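Local structure of Rd1NTF2_04 (Synthetic construct, 6W3G) at residues V38-E41 against R46-G49; A15-E20 against D31-P36; T86-K91 against T95-Y100. The protein is a de novo designed protein with an NTF2-like fold, probably made to explore varied pocket structures. All blocks are in the same frame, centred on the assembly; numbering follows the deposited sequence. Where two conformers were deposited one is given.

Interactions 1 and 3 are both antiparallel beta hairpins, and both belong to the same curved sheet. Their centres lie about 19 Å apart. Each is partly buried, with one face turned to the protein interior and the other largely to the surface. Backbone hydrogen bonds carry both contacts. Apolar and aromatic side-chain contacts add to them, and in interaction 3 a water also bridges the strands. Interaction 2 is different. It is a buried, almost wholly apolar contact between helix 11-24 and the end of helix 27-33 with the strand that follows it. Its second segment leads along the chain into the first strand of interaction 1. Interactions 2 and 3 lie on opposite sides of the chain's centre.

Interaction 1 (V38-E41 against R46-G49); sequences VRVE and RYHG
Val38-Glu41 and Arg46-Gly49 pair antiparallel, with strand axes 4.7 Å apart at closest approach and their directions at 166°. They are the two arms of a beta hairpin in the NTF2-like fold. Strand 45-48 is an outermost strand of the sheet within the chain. Val40 and Tyr47 form a hydrogen-bonded pair with two reciprocal backbone bonds. Val40 N donates to Tyr47 O at 2.9 Å, and Tyr47 N donates to Val40 O at 2.7 Å.

The same two residues share the inner face. Val40 CB sits 4.0 Å from Tyr47 CB, and Val40 CG1 touches ring atom CD1 of Tyr47. Helix 50-63 covers this face: Val40 rests on Ala53 and Trp56, and the Tyr47 ring meets that of Trp56.

On the outer face the side chains of Arg39 and His48 run alongside each other. Arg39 CG is 3.8 Å from His48 CD2, and the guanidinium and ring planes stand 82° apart. With chi1 at -168°, His48 holds CG anti to the backbone N, and the ring comes close to the opposite strand. Val38 O then lies over one ring face, offset toward the rim. Gly49, the N-cap of helix 50-63, closes the ladder: its N-H reaches Val38 O at 2.8 Å, while Val38 CG1 packs 3.6 Å from Gly49 C.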
loop_
_atom_site.group_PDB
_atom_site.type_symbol
_atom_site.label_atom_id
_atom_site.label_comp_id
_atom_site.label_asym_id
_atom_site.label_seq_id
_atom_site.Cartn_x
_atom_site.Cartn_y
_atom_site.Cartn_z
ATOM N N VAL A 38 6.518 -8.560 4.970
ATOM C CA VAL A 38 5.647 -7.412 5.180
ATOM C C VAL A 38 4.419 -7.810 5.984
ATOM O O VAL A 38 3.837 -8.891 5.788
ATOM C CB VAL A 38 5.226 -6.801 3.838
ATOM C CG1 VAL A 38 4.482 -7.822 2.985
ATOM C CG2 VAL A 38 4.366 -5.547 4.077
ATOM N N ARG A 39 4.006 -6.917 6.870
ATOM C CA ARG A 39 2.790 -7.051 7.650
ATOM C C ARG A 39 1.765 -6.043 7.158
ATOM O O ARG A 39 2.066 -4.851 7.035
ATOM C CB ARG A 39 3.102 -6.835 9.132
ATOM C CG ARG A 39 3.982 -7.919 9.742
ATOM C CD ARG A 39 4.410 -7.548 11.145
ATOM N NE ARG A 39 5.123 -8.628 11.825
ATOM C CZ ARG A 39 6.450 -8.754 11.874
ATOM N NH1 ARG A 39 7.242 -7.873 11.270
ATOM N NH2 ARG A 39 6.988 -9.772 12.532
ATOM N N VAL A 40 0.547 -6.510 6.884
ATOM C CA VAL A 40 -0.560 -5.639 6.513
ATOM C C VAL A 40 -1.672 -5.863 7.523
ATOM O O VAL A 40 -2.146 -6.999 7.700
ATOM C CB VAL A 40 -1.060 -5.886 5.081
ATOM C CG1 VAL A 40 -2.203 -4.928 4.760
ATOM C CG2 VAL A 40 0.062 -5.737 4.063
ATOM N N GLU A 41 -2.088 -4.802 8.197
ATOM C CA GLU A 41 -3.171 -4.862 9.167
ATOM C C GLU A 41 -4.325 -4.016 8.662
ATOM O O GLU A 41 -4.183 -2.804 8.486
ATOM C CB GLU A 41 -2.715 -4.369 10.540
ATOM C CG GLU A 41 -3.810 -4.453 11.596
ATOM N N ARG A 46 -5.386 -9.618 9.316
ATOM C CA ARG A 46 -3.938 -9.490 9.282
ATOM C C ARG A 46 -3.392 -10.302 8.121
ATOM O O ARG A 46 -3.715 -11.490 7.983
ATOM C CB ARG A 46 -3.303 -9.973 10.586
ATOM C CG ARG A 46 -3.289 -8.962 11.707
ATOM C CD ARG A 46 -2.850 -9.630 12.993
ATOM N NE ARG A 46 -2.665 -8.662 14.066
ATOM C CZ ARG A 46 -1.487 -8.288 14.558
ATOM N NH1 ARG A 46 -0.355 -8.807 14.094
ATOM N NH2 ARG A 46 -1.448 -7.390 15.534
ATOM N N TYR A 47 -2.569 -9.670 7.299
ATOM C CA TYR A 47 -1.860 -10.354 6.232
ATOM C C TYR A 47 -0.357 -10.308 6.489
ATOM O O TYR A 47 0.168 -9.335 7.044
ATOM C CB TYR A 47 -2.176 -9.735 4.869
ATOM C CG TYR A 47 -3.652 -9.601 4.592
ATOM C CD1 TYR A 47 -4.324 -8.429 4.885
ATOM C CD2 TYR A 47 -4.369 -10.643 4.026
ATOM C CE1 TYR A 47 -5.673 -8.303 4.642
ATOM C CE2 TYR A 47 -5.714 -10.524 3.777
ATOM C CZ TYR A 47 -6.360 -9.352 4.087
ATOM O OH TYR A 47 -7.706 -9.209 3.840
ATOM N N HIS A 48 0.336 -11.365 6.068
ATOM C CA HIS A 48 1.779 -11.450 6.201
ATOM C C HIS A 48 2.365 -11.973 4.899
ATOM O O HIS A 48 1.890 -12.985 4.373
ATOM C CB HIS A 48 2.178 -12.379 7.359
ATOM C CG HIS A 48 3.621 -12.284 7.738
ATOM N ND1 HIS A 48 4.603 -13.024 7.119
ATOM C CD2 HIS A 48 4.247 -11.548 8.685
ATOM C CE1 HIS A 48 5.775 -12.730 7.650
ATOM N NE2 HIS A 48 5.586 -11.844 8.611
ATOM N N GLY A 49 3.386 -11.283 4.393
ATOM C CA GLY A 49 4.110 -11.731 3.222
ATOM C C GLY A 49 3.578 -11.157 1.923
ATOM O O GLY A 49 2.477 -10.605 1.842
#

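Interaction 2 (A15-E20 against D31-P36); sequences ADEFRE and DELFDP
Glu17 is the first residue of 15-20 to touch 31-36, where it meets Leu33. Its chain is extended beyond CG and crosses the leucine at a slant. OE1 of Glu17 comes to 3.6 Å from CD2 of Leu33. This is a van der Waals touch at the exposed margin of the contact, with the carboxylate resting on one methyl group.

Phe18 follows and makes the rest of the contact. Its backbone is packed as well as its ring. The other methyl of Leu33, CD1, lies 3.6 Å from Phe18 CA and 3.7 Å from Phe18 N. It is also 4.2 Å from Phe18 CB. One branch of Leu33 therefore presses on the helix backbone, and the other lies against the glutamate. Leu33 CG stands anti to its own carbonyl carbon (chi1 -63°), and from there the two methyls reach Glu17 and Phe18. Across the segments the nearest CA atoms are those of Phe18 and Leu33, 7.0 Å apart.

The Phe18 ring reaches Phe34 with its CE1 atom. A chi1 of 170°, with CG opposite the backbone N, puts CE1 within touch of Phe34 CZ. Phe34 CZ comes to the edge of the Phe18 ring, near its plane, 4.5 Å from CE1. This is a loose apolar contact.

The surroundings complete a hydrophobic core. Phe18 also meets Phe85 and Ile113 of the sheet, and Leu33 rests on Phe14 and Met21. Phe34, the first residue past helix 27-33, packs on Ala53 and Ile57 of helix 50-63. Such packing of helices against a curved sheet is typical of the NTF2-like fold.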
loop_
_atom_site.group_PDB
_atom_site.type_symbol
_atom_site.label_atom_id
_atom_site.label_comp_id
_atom_site.label_asym_id
_atom_site.label_seq_id
_atom_site.Cartn_x
_atom_site.Cartn_y
_atom_site.Cartn_z
ATOM N N ALA A 15 6.750 6.059 -3.673
ATOM C CA ALA A 15 5.317 6.250 -3.456
ATOM C C ALA A 15 4.536 6.146 -4.761
ATOM O O ALA A 15 3.482 5.509 -4.811
ATOM C CB ALA A 15 5.067 7.610 -2.801
ATOM N N ASP A 16 5.048 6.762 -5.830
ATOM C CA ASP A 16 4.403 6.669 -7.135
ATOM C C ASP A 16 4.289 5.218 -7.599
ATOM O O ASP A 16 3.255 4.807 -8.137
ATOM C CB ASP A 16 5.184 7.474 -8.179
ATOM C CG ASP A 16 4.969 8.980 -8.051
ATOM O OD1 ASP A 16 3.972 9.392 -7.425
ATOM O OD2 ASP A 16 5.797 9.756 -8.580
ATOM N N GLU A 17 5.364 4.445 -7.444
ATOM C CA GLU A 17 5.334 3.045 -7.859
ATOM C C GLU A 17 4.327 2.261 -7.036
ATOM O O GLU A 17 3.602 1.404 -7.560
ATOM C CB GLU A 17 6.729 2.431 -7.728
ATOM C CG GLU A 17 7.693 2.869 -8.817
ATOM C CD GLU A 17 9.093 2.309 -8.611
ATOM O OE1 GLU A 17 9.329 1.641 -7.582
ATOM O OE2 GLU A 17 9.963 2.546 -9.475
ATOM N N PHE A 18 4.264 2.545 -5.738
ATOM C CA PHE A 18 3.308 1.862 -4.882
ATOM C C PHE A 18 1.884 2.171 -5.314
ATOM O O PHE A 18 1.027 1.279 -5.354
ATOM C CB PHE A 18 3.531 2.264 -3.428
ATOM C CG PHE A 18 2.441 1.796 -2.523
ATOM C CD1 PHE A 18 2.423 0.499 -2.070
ATOM C CD2 PHE A 18 1.411 2.650 -2.164
ATOM C CE1 PHE A 18 1.411 0.050 -1.254
ATOM C CE2 PHE A 18 0.388 2.208 -1.355
ATOM C CZ PHE A 18 0.388 0.902 -0.901
ATOM N N ARG A 19 1.607 3.432 -5.639
ATOM C CA ARG A 19 0.282 3.799 -6.112
ATOM C C ARG A 19 -0.058 3.077 -7.410
ATOM O O ARG A 19 -1.185 2.594 -7.584
ATOM C CB ARG A 19 0.223 5.314 -6.288
ATOM C CG ARG A 19 -1.140 5.840 -6.586
ATOM C CD ARG A 19 -1.126 7.355 -6.610
ATOM N NE ARG A 19 -2.354 7.868 -7.200
ATOM C CZ ARG A 19 -2.536 8.069 -8.501
ATOM N NH1 ARG A 19 -1.562 7.816 -9.366
ATOM N NH2 ARG A 19 -3.695 8.534 -8.934
ATOM N N GLU A 20 0.902 2.986 -8.334
ATOM C CA GLU A 20 0.664 2.288 -9.593
ATOM C C GLU A 20 0.439 0.801 -9.361
ATOM O O GLU A 20 -0.423 0.192 -10.005
ATOM C CB GLU A 20 1.844 2.519 -10.537
ATOM C CG GLU A 20 1.666 1.958 -11.942
ATOM C CD GLU A 20 0.464 2.538 -12.668
ATOM O OE1 GLU A 20 0.017 3.651 -12.308
ATOM O OE2 GLU A 20 -0.030 1.871 -13.603
ATOM N N ASP A 31 6.891 -7.799 -5.655
ATOM C CA ASP A 31 8.178 -8.379 -5.292
ATOM C C ASP A 31 9.226 -7.301 -5.065
ATOM O O ASP A 31 10.144 -7.486 -4.260
ATOM C CB ASP A 31 8.672 -9.338 -6.378
ATOM C CG ASP A 31 7.901 -10.643 -6.403
ATOM O OD1 ASP A 31 7.090 -10.879 -5.486
ATOM O OD2 ASP A 31 8.108 -11.432 -7.349
ATOM N N GLU A 32 9.129 -6.181 -5.777
ATOM C CA GLU A 32 10.127 -5.139 -5.604
ATOM C C GLU A 32 9.812 -4.252 -4.408
ATOM O O GLU A 32 10.735 -3.818 -3.711
ATOM C CB GLU A 32 10.238 -4.289 -6.873
ATOM N N LEU A 33 8.530 -4.007 -4.135
ATOM C CA LEU A 33 8.129 -2.976 -3.183
ATOM C C LEU A 33 7.914 -3.508 -1.772
ATOM O O LEU A 33 8.127 -2.770 -0.799
ATOM C CB LEU A 33 6.837 -2.305 -3.652
ATOM C CG LEU A 33 6.899 -1.554 -4.985
ATOM C CD1 LEU A 33 5.589 -0.845 -5.266
ATOM C CD2 LEU A 33 8.052 -0.572 -5.003
ATOM N N PHE A 34 7.461 -4.752 -1.640
ATOM C CA PHE A 34 7.138 -5.335 -0.348
ATOM C C PHE A 34 8.339 -6.109 0.202
ATOM O O PHE A 34 8.971 -6.893 -0.513
ATOM C CB PHE A 34 5.941 -6.287 -0.465
ATOM C CG PHE A 34 4.609 -5.600 -0.577
ATOM C CD1 PHE A 34 4.175 -4.740 0.418
ATOM C CD2 PHE A 34 3.772 -5.836 -1.659
ATOM C CE1 PHE A 34 2.953 -4.112 0.328
ATOM C CE2 PHE A 34 2.547 -5.211 -1.751
ATOM C CZ PHE A 34 2.138 -4.350 -0.763
ATOM N N ASP A 35 8.649 -5.886 1.474
ATOM C CA ASP A 35 9.554 -6.784 2.178
ATOM C C ASP A 35 8.960 -8.184 2.151
ATOM O O ASP A 35 7.741 -8.346 2.152
ATOM C CB ASP A 35 9.726 -6.315 3.625
ATOM C CG ASP A 35 10.842 -7.019 4.351
ATOM O OD1 ASP A 35 11.983 -6.528 4.304
ATOM O OD2 ASP A 35 10.563 -8.060 4.981
ATOM N N PRO A 36 9.793 -9.222 2.133
ATOM C CA PRO A 36 9.240 -10.586 2.156
ATOM C C PRO A 36 8.375 -10.867 3.367
ATOM O O PRO A 36 7.458 -11.693 3.294
ATOM C CB PRO A 36 10.498 -11.466 2.141
ATOM C CG PRO A 36 11.537 -10.634 1.514
ATOM C CD PRO A 36 11.247 -9.216 1.909
#

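Interaction 3 (T86-K91 against T95-Y100); sequences TVHYEK and TTYDRY
Thr86-Lys91 and Thr95-Tyr100 are the paired strands of a beta hairpin near its turn, in the NTF2-like sheet between strands 66-77 and 111-118. The strands run antiparallel, their axes 4.5 Å apart at closest approach. Val87 pairs with Asp98 and Tyr89 with Thr96, each through two backbone hydrogen bonds. A water bridges Tyr89 O and Thr96 OG1.

On one face His88 and Tyr97 form an edge-to-face aromatic pair. Tyr97 brings its edge over the face of the imidazole, with planes at 58° and centroids 4.7 Å apart. Tyr97 CD2 lies 3.3 Å from His88 CD2. The first torsion of His88 (chi1 -54°) sets the imidazole beside the backbone N, where Tyr97 CD2 comes over it. A serine here would probably leave the Tyr97 edge without its aromatic partner and freer to turn.

The other face carries Val87, Tyr89, Asp98 and Tyr100. Ring carbon CE2 of Tyr89 packs 3.3 Å from carboxylate oxygen OD2 of Asp98, with the two planes 70° apart. Asp98 OD1 has a long, weak ion pair with Lys118. The side chains of Tyr89 and Tyr100 lie roughly perpendicular and touch near their hydroxyl ends, without a hydrogen bond. Val87 CG2 touches Tyr100 CD1 at 4.0 Å.

Strand 66-77 flanks the hairpin beside 80-91: Val87 and Tyr89 pack on Ile67, and Thr86 OG1 bonds to Asp72. Beyond 94-106 lies strand 111-118, whose Leu116 and Lys118 touch Tyr100.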
loop_
_atom_site.group_PDB
_atom_site.type_symbol
_atom_site.label_atom_id
_atom_site.label_comp_id
_atom_site.label_asym_id
_atom_site.label_seq_id
_atom_site.Cartn_x
_atom_site.Cartn_y
_atom_site.Cartn_z
ATOM N N THR A 86 -4.574 8.121 1.632
ATOM C CA THR A 86 -5.996 7.838 1.746
ATOM C C THR A 86 -6.447 7.085 0.508
ATOM O O THR A 86 -5.907 7.264 -0.590
ATOM C CB THR A 86 -6.795 9.113 1.960
ATOM O OG1 THR A 86 -6.357 10.112 1.050
ATOM C CG2 THR A 86 -6.594 9.616 3.356
ATOM N N VAL A 87 -7.431 6.220 0.692
ATOM C CA VAL A 87 -7.962 5.413 -0.398
ATOM C C VAL A 87 -9.470 5.617 -0.420
ATOM O O VAL A 87 -10.126 5.468 0.613
ATOM C CB VAL A 87 -7.610 3.925 -0.227
ATOM C CG1 VAL A 87 -8.057 3.130 -1.449
ATOM C CG2 VAL A 87 -6.108 3.755 -0.015
ATOM N N HIS A 88 -9.993 6.001 -1.577
ATOM C CA HIS A 88 -11.424 6.175 -1.804
ATOM C C HIS A 88 -11.903 4.992 -2.638
ATOM O O HIS A 88 -11.509 4.858 -3.806
ATOM C CB HIS A 88 -11.703 7.491 -2.530
ATOM C CG HIS A 88 -11.112 8.697 -1.866
ATOM N ND1 HIS A 88 -11.054 9.927 -2.485
ATOM C CD2 HIS A 88 -10.562 8.866 -0.639
ATOM C CE1 HIS A 88 -10.490 10.802 -1.670
ATOM N NE2 HIS A 88 -10.183 10.184 -0.543
ATOM N N TYR A 89 -12.749 4.147 -2.030
ATOM C CA TYR A 89 -13.318 2.958 -2.655
ATOM C C TYR A 89 -14.760 3.258 -3.052
ATOM O O TYR A 89 -15.609 3.439 -2.176
ATOM C CB TYR A 89 -13.293 1.779 -1.676
ATOM C CG TYR A 89 -11.947 1.373 -1.122
ATOM C CD1 TYR A 89 -11.111 0.538 -1.844
ATOM C CD2 TYR A 89 -11.541 1.778 0.145
ATOM C CE1 TYR A 89 -9.887 0.138 -1.342
ATOM C CE2 TYR A 89 -10.313 1.383 0.656
ATOM C CZ TYR A 89 -9.494 0.561 -0.088
ATOM O OH TYR A 89 -8.263 0.148 0.384
ATOM N N GLU A 90 -15.056 3.267 -4.356
ATOM C CA GLU A 90 -16.406 3.540 -4.836
ATOM C C GLU A 90 -17.089 2.255 -5.285
ATOM O O GLU A 90 -16.509 1.483 -6.067
ATOM C CB GLU A 90 -16.374 4.536 -5.995
ATOM C CG GLU A 90 -17.746 4.865 -6.516
ATOM C CD GLU A 90 -17.689 5.852 -7.645
ATOM O OE1 GLU A 90 -16.564 6.267 -7.999
ATOM O OE2 GLU A 90 -18.763 6.201 -8.174
ATOM N N LYS A 91 -18.315 2.048 -4.799
ATOM C CA LYS A 91 -19.123 0.878 -5.154
ATOM C C LYS A 91 -20.581 1.310 -5.203
ATOM O O LYS A 91 -21.184 1.570 -4.163
ATOM C CB LYS A 91 -18.939 -0.256 -4.149
ATOM C CG LYS A 91 -19.626 -1.553 -4.562
ATOM C CD LYS A 91 -19.302 -2.698 -3.604
ATOM C CE LYS A 91 -19.864 -4.032 -4.096
ATOM N NZ LYS A 91 -19.234 -4.501 -5.370
ATOM N N THR A 95 -19.197 5.727 -1.517
ATOM C CA THR A 95 -17.749 5.837 -1.459
ATOM C C THR A 95 -17.302 5.667 -0.023
ATOM O O THR A 95 -17.877 6.274 0.884
ATOM C CB THR A 95 -17.274 7.172 -2.016
ATOM O OG1 THR A 95 -17.781 7.307 -3.355
ATOM C CG2 THR A 95 -15.741 7.230 -2.025
ATOM N N THR A 96 -16.293 4.831 0.179
ATOM C CA THR A 96 -15.686 4.628 1.485
ATOM C C THR A 96 -14.329 5.314 1.481
ATOM O O THR A 96 -13.591 5.227 0.501
ATOM C CB THR A 96 -15.537 3.138 1.792
ATOM O OG1 THR A 96 -16.830 2.524 1.797
ATOM C CG2 THR A 96 -14.898 2.913 3.148
ATOM N N TYR A 97 -14.004 5.997 2.564
ATOM C CA TYR A 97 -12.786 6.798 2.653
ATOM C C TYR A 97 -11.914 6.244 3.767
ATOM O O TYR A 97 -12.208 6.442 4.950
ATOM C CB TYR A 97 -13.128 8.265 2.925
ATOM C CG TYR A 97 -13.961 8.916 1.848
ATOM C CD1 TYR A 97 -15.337 8.714 1.787
ATOM C CD2 TYR A 97 -13.375 9.718 0.881
ATOM C CE1 TYR A 97 -16.106 9.307 0.794
ATOM C CE2 TYR A 97 -14.139 10.315 -0.107
ATOM C CZ TYR A 97 -15.499 10.104 -0.145
ATOM O OH TYR A 97 -16.251 10.696 -1.134
ATOM N N ASP A 98 -10.841 5.558 3.392
ATOM C CA ASP A 98 -9.940 4.943 4.347
ATOM C C ASP A 98 -8.651 5.751 4.370
ATOM O O ASP A 98 -8.363 6.538 3.460
ATOM C CB ASP A 98 -9.642 3.484 3.976
ATOM C CG ASP A 98 -10.762 2.526 4.354
ATOM O OD1 ASP A 98 -11.668 2.907 5.122
ATOM O OD2 ASP A 98 -10.721 1.375 3.884
ATOM N N ARG A 99 -7.897 5.568 5.445
ATOM C CA ARG A 99 -6.567 6.140 5.565
ATOM C C ARG A 99 -5.622 5.039 6.017
ATOM O O ARG A 99 -5.979 4.216 6.863
ATOM C CB ARG A 99 -6.543 7.302 6.556
ATOM C CG ARG A 99 -5.155 7.809 6.890
ATOM C CD ARG A 99 -5.246 8.844 7.994
ATOM N NE ARG A 99 -5.606 10.149 7.465
ATOM C CZ ARG A 99 -6.321 11.060 8.125
ATOM N NH1 ARG A 99 -6.780 10.814 9.346
ATOM N NH2 ARG A 99 -6.587 12.221 7.553
ATOM N N TYR A 100 -4.449 5.009 5.404
ATOM C CA TYR A 100 -3.429 4.031 5.720
ATOM C C TYR A 100 -2.127 4.735 6.067
ATOM O O TYR A 100 -1.817 5.819 5.548
ATOM C CB TYR A 100 -3.159 3.081 4.562
ATOM C CG TYR A 100 -4.213 2.036 4.372
ATOM C CD1 TYR A 100 -5.366 2.309 3.671
ATOM C CD2 TYR A 100 -4.048 0.767 4.912
ATOM C CE1 TYR A 100 -6.346 1.331 3.502
ATOM C CE2 TYR A 100 -4.998 -0.208 4.747
ATOM C CZ TYR A 100 -6.149 0.078 4.050
ATOM O OH TYR A 100 -7.103 -0.906 3.896
HETATM O O HOH W 1 -17.900 1.978 -0.787
#